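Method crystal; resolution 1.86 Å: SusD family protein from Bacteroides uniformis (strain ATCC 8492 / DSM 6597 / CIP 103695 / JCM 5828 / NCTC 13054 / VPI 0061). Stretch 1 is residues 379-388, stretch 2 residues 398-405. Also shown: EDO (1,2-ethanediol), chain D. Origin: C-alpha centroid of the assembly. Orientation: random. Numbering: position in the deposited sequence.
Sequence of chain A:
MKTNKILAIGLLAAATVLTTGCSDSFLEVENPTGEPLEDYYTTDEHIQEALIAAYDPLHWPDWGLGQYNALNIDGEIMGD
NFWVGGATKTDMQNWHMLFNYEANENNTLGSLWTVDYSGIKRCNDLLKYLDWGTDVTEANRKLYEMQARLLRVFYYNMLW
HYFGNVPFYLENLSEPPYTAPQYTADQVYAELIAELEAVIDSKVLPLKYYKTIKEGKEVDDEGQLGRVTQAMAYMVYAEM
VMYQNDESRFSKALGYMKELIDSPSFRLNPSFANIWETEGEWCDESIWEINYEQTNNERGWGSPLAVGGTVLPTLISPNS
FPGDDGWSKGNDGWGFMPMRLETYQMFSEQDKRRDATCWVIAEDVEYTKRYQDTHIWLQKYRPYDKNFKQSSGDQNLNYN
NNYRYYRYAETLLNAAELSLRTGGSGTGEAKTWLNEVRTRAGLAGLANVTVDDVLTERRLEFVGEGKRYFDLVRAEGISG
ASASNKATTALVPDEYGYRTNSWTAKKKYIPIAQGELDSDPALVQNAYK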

# COMPACT_ATOMS: atom_id res chain seq x y z
N GLN A 379 -0.92 0.67 -16.45
CA GLN A 379 -0.73 -0.64 -17.12
C GLN A 379 -0.66 -1.77 -16.09
O GLN A 379 -1.05 -2.88 -16.41
N LYS A 380 -0.14 -1.53 -14.89
CA LYS A 380 0.23 -2.61 -13.94
C LYS A 380 -1.01 -3.44 -13.60
O LYS A 380 -0.84 -4.67 -13.34
N TYR A 381 -2.18 -2.80 -13.52
CA TYR A 381 -3.45 -3.45 -13.11
C TYR A 381 -4.53 -3.20 -14.16
O TYR A 381 -5.70 -3.18 -13.79
N ARG A 382 -4.16 -3.07 -15.44
CA ARG A 382 -5.14 -2.83 -16.51
C ARG A 382 -5.98 -4.09 -16.72
O ARG A 382 -5.56 -5.22 -16.41
N PRO A 383 -7.23 -3.93 -17.17
CA PRO A 383 -8.10 -5.07 -17.43
C PRO A 383 -7.66 -5.79 -18.72
O PRO A 383 -7.28 -5.10 -19.68
N TYR A 384 -7.73 -7.11 -18.67
CA TYR A 384 -7.58 -8.07 -19.79
C TYR A 384 -8.69 -9.13 -19.73
O TYR A 384 -8.92 -9.64 -18.63
N ASP A 385 -9.27 -9.53 -20.88
CA ASP A 385 -10.31 -10.61 -20.92
C ASP A 385 -9.78 -11.87 -20.22
O ASP A 385 -10.49 -12.43 -19.37
N LYS A 386 -8.56 -12.28 -20.52
CA LYS A 386 -7.98 -13.52 -19.94
C LYS A 386 -7.98 -13.48 -18.40
O LYS A 386 -7.81 -14.55 -17.83
N ASN A 387 -8.16 -12.31 -17.75
CA ASN A 387 -8.04 -12.15 -16.27
C ASN A 387 -9.43 -12.06 -15.60
O ASN A 387 -9.46 -11.92 -14.37
N PHE A 388 -10.55 -12.19 -16.33
CA PHE A 388 -11.93 -12.14 -15.75
C PHE A 388 -12.22 -13.30 -14.80
O PHE A 388 -12.01 -14.44 -15.22
N ASN A 398 -15.11 -8.14 -12.19
CA ASN A 398 -14.00 -8.67 -11.36
C ASN A 398 -12.95 -9.41 -12.18
O ASN A 398 -13.29 -10.10 -13.16
N TYR A 399 -11.69 -9.27 -11.75
CA TYR A 399 -10.47 -9.74 -12.44
C TYR A 399 -9.64 -10.49 -11.42
O TYR A 399 -9.93 -10.38 -10.22
N ASN A 400 -8.62 -11.23 -11.86
CA ASN A 400 -7.86 -12.14 -10.95
C ASN A 400 -6.57 -11.48 -10.45
O ASN A 400 -5.78 -12.18 -9.78
N ASN A 401 -6.31 -10.22 -10.79
CA ASN A 401 -5.00 -9.59 -10.47
C ASN A 401 -4.79 -9.57 -8.95
O ASN A 401 -5.53 -8.83 -8.26
N ASN A 402 -3.78 -10.30 -8.46
CA ASN A 402 -3.27 -10.13 -7.08
C ASN A 402 -2.77 -8.68 -6.89
O ASN A 402 -2.21 -8.07 -7.85
N TYR A 403 -2.91 -8.16 -5.69
CA TYR A 403 -2.40 -6.82 -5.34
C TYR A 403 -1.00 -7.03 -4.77
O TYR A 403 -0.90 -7.68 -3.71
N ARG A 404 0.02 -6.53 -5.46
CA ARG A 404 1.44 -6.69 -5.04
C ARG A 404 1.66 -5.65 -3.94
O ARG A 404 1.58 -4.44 -4.23
N TYR A 405 1.85 -6.09 -2.70
CA TYR A 405 1.87 -5.17 -1.53
C TYR A 405 3.30 -4.80 -1.18
O TYR A 405 3.58 -3.59 -1.06

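Q379 begins stretch 1 out of reach of stretch 2; its side chain (chi1 t) reaches along its own stretch, NE2 donating to Y384 OH at 3.0 Å. K380 contributes mainly its carbonyl: water 1 donates to K380 O (2.7 Å) and accepts from N401 ND2 (2.9 Å).

Y381 (chi1 m) carries much of the contact. Its CA-to-CB bond points sideways, yet the long, flat ring reaches stretch 2, with N401 CB and N402 O at its edge. The phenol suits this place because it joins an apolar ring to a polar tip: CZ lies 3.7 Å from Y403 CD1, the two rings meeting obliquely, while OH accepts a hydrogen bond from R404 N (2.9 Å). The same OH donates to water 2 (2.6 Å), which in turn donates to R404 O, so one hydroxyl meets R404 N directly and R404 O through a water. R404 (chi1 m) folds its NH1 back to N402 O at 2.8 Å.

R382 points away, but its carbonyl receives waters 3 and 4. N401 (chi1 m), pointing toward stretch 1, exploits both ends of its amide: ND2 donates to waters 1 and 4, and OD1 accepts from water 3, which also accepts from N387 ND2 (2.9 Å). A small amide thus bridges a hydrated gap.

P383 lays its compact ring against Y399 (chi1 m), CB to CZ 3.5 Å, and its CA sits over one face of that phenol. Y384 O approaches the ring's edge, 3.5 Å from CE2.

K386 NZ donates to N387 OD1 (2.9 Å). N387 (chi1 m) also offers its carbonyl O to N400 N in a weak hydrogen bond of 2.7 Å. F388 (chi1 m) starts away, but its ring swings back beside Y399, nearly parallel yet slid apart, with CE1 3.4 Å from Y399 CZ. Y405, without contact to stretch 1, donates from OH to EDO O2 at 2.6 Å.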

# COMPACT_ATOMS: atom_id res chain seq x y z
CB GLN A 379 0.51 -0.53 -18.01
CG GLN A 379 0.93 -1.86 -18.61
CD GLN A 379 0.04 -2.27 -19.76
OE1 GLN A 379 -0.46 -1.44 -20.51
NE2 GLN A 379 -0.13 -3.58 -19.90
CB LYS A 380 0.85 -2.02 -12.67
CG LYS A 380 2.26 -1.47 -12.89
CD LYS A 380 2.89 -0.92 -11.62
CE LYS A 380 4.29 -0.40 -11.86
NZ LYS A 380 4.73 0.43 -10.71
CB TYR A 381 -3.84 -2.99 -11.69
CG TYR A 381 -2.86 -3.40 -10.61
CD1 TYR A 381 -2.80 -4.71 -10.17
CD2 TYR A 381 -2.04 -2.47 -9.98
CE1 TYR A 381 -1.92 -5.10 -9.17
CE2 TYR A 381 -1.16 -2.84 -8.98
CZ TYR A 381 -1.09 -4.16 -8.57
OH TYR A 381 -0.25 -4.57 -7.57
CB ARG A 382 -4.47 -2.33 -17.79
CG ARG A 382 -3.59 -3.35 -18.48
CD ARG A 382 -3.63 -3.08 -19.96
NE ARG A 382 -4.90 -3.49 -20.52
CZ ARG A 382 -5.22 -3.43 -21.81
NH1 ARG A 382 -4.38 -2.93 -22.70
NH2 ARG A 382 -6.41 -3.83 -22.19
CB PRO A 383 -9.50 -4.46 -17.60
CG PRO A 383 -9.21 -3.06 -18.11
CD PRO A 383 -7.91 -2.65 -17.44
CB TYR A 384 -6.24 -8.81 -19.69
CG TYR A 384 -5.07 -7.97 -20.11
CD1 TYR A 384 -4.95 -7.54 -21.41
CD2 TYR A 384 -4.12 -7.57 -19.19
CE1 TYR A 384 -3.89 -6.76 -21.81
CE2 TYR A 384 -3.04 -6.80 -19.58
CZ TYR A 384 -2.93 -6.38 -20.89
OH TYR A 384 -1.91 -5.61 -21.28
CB ASP A 385 -10.75 -10.96 -22.34
CG ASP A 385 -11.40 -9.80 -23.08
OD1 ASP A 385 -12.06 -8.98 -22.43
OD2 ASP A 385 -11.19 -9.71 -24.28
CB LYS A 386 -6.56 -13.72 -20.48
CG LYS A 386 -5.57 -12.63 -20.09
CD LYS A 386 -4.14 -12.96 -20.45
CE LYS A 386 -3.13 -12.28 -19.56
NZ LYS A 386 -3.15 -12.90 -18.21
CB ASN A 387 -7.20 -10.91 -15.92
CG ASN A 387 -5.73 -11.03 -16.26
OD1 ASN A 387 -5.16 -12.11 -16.28
ND2 ASN A 387 -5.10 -9.90 -16.53
CB PHE A 388 -12.98 -12.31 -16.84
CG PHE A 388 -13.32 -11.07 -17.61
CD1 PHE A 388 -13.64 -9.89 -16.96
CD2 PHE A 388 -13.43 -11.12 -19.00
CE1 PHE A 388 -14.01 -8.77 -17.68
CE2 PHE A 388 -13.80 -10.00 -19.72
CZ PHE A 388 -14.08 -8.83 -19.06
CB ASN A 398 -14.50 -9.53 -10.20
CG ASN A 398 -15.35 -8.70 -9.26
OD1 ASN A 398 -14.86 -8.17 -8.26
ND2 ASN A 398 -16.61 -8.51 -9.62
CB TYR A 399 -9.75 -8.54 -13.06
CG TYR A 399 -10.49 -7.87 -14.18
CD1 TYR A 399 -11.40 -6.86 -13.92
CD2 TYR A 399 -10.29 -8.25 -15.49
CE1 TYR A 399 -12.10 -6.25 -14.94
CE2 TYR A 399 -10.96 -7.64 -16.54
CZ TYR A 399 -11.86 -6.63 -16.25
OH TYR A 399 -12.57 -6.03 -17.22
CB ASN A 400 -7.52 -13.47 -11.64
CG ASN A 400 -6.62 -13.27 -12.84
OD1 ASN A 400 -6.09 -12.19 -13.05
ND2 ASN A 400 -6.49 -14.31 -13.65
CB ASN A 401 -4.90 -8.15 -10.96
CG ASN A 401 -5.10 -8.06 -12.45
OD1 ASN A 401 -6.21 -8.27 -12.93
ND2 ASN A 401 -4.04 -7.72 -13.19
CB ASN A 402 -2.12 -11.07 -6.76
CG ASN A 402 -2.55 -12.52 -6.61
OD1 ASN A 402 -3.72 -12.85 -6.80
ND2 ASN A 402 -1.60 -13.37 -6.26
CB TYR A 403 -3.30 -6.07 -4.35
CG TYR A 403 -2.77 -4.69 -4.12
CD1 TYR A 403 -2.63 -3.81 -5.19
CD2 TYR A 403 -2.30 -4.27 -2.89
CE1 TYR A 403 -2.09 -2.55 -5.04
CE2 TYR A 403 -1.74 -3.01 -2.72
CZ TYR A 403 -1.62 -2.15 -3.80
OH TYR A 403 -1.08 -0.90 -3.67
CB ARG A 404 2.42 -6.50 -6.21
CG ARG A 404 2.51 -7.65 -7.20
CD ARG A 404 1.23 -8.00 -7.95
NE ARG A 404 1.56 -8.88 -9.09
CZ ARG A 404 0.70 -9.35 -9.97
NH1 ARG A 404 -0.60 -9.08 -9.87
NH2 ARG A 404 1.13 -10.14 -10.94
CB TYR A 405 1.13 -5.74 -0.32
CG TYR A 405 0.68 -4.66 0.64
CD1 TYR A 405 1.56 -4.04 1.51
CD2 TYR A 405 -0.63 -4.22 0.60
CE1 TYR A 405 1.15 -3.01 2.35
CE2 TYR A 405 -1.06 -3.19 1.42
CZ TYR A 405 -0.17 -2.59 2.30
OH TYR A 405 -0.67 -1.60 3.12
C1 EDO D . -0.77 1.63 5.21
O1 EDO D . -1.81 0.67 5.15
C2 EDO D . 0.16 1.54 4.07
O2 EDO D . 0.84 0.28 4.02
O HOH W 1 -1.34 -7.07 -12.31
O HOH W 2 1.30 -3.04 -6.22
O HOH W 3 -6.63 -7.60 -15.52
O HOH W 4 -3.35 -6.52 -16.00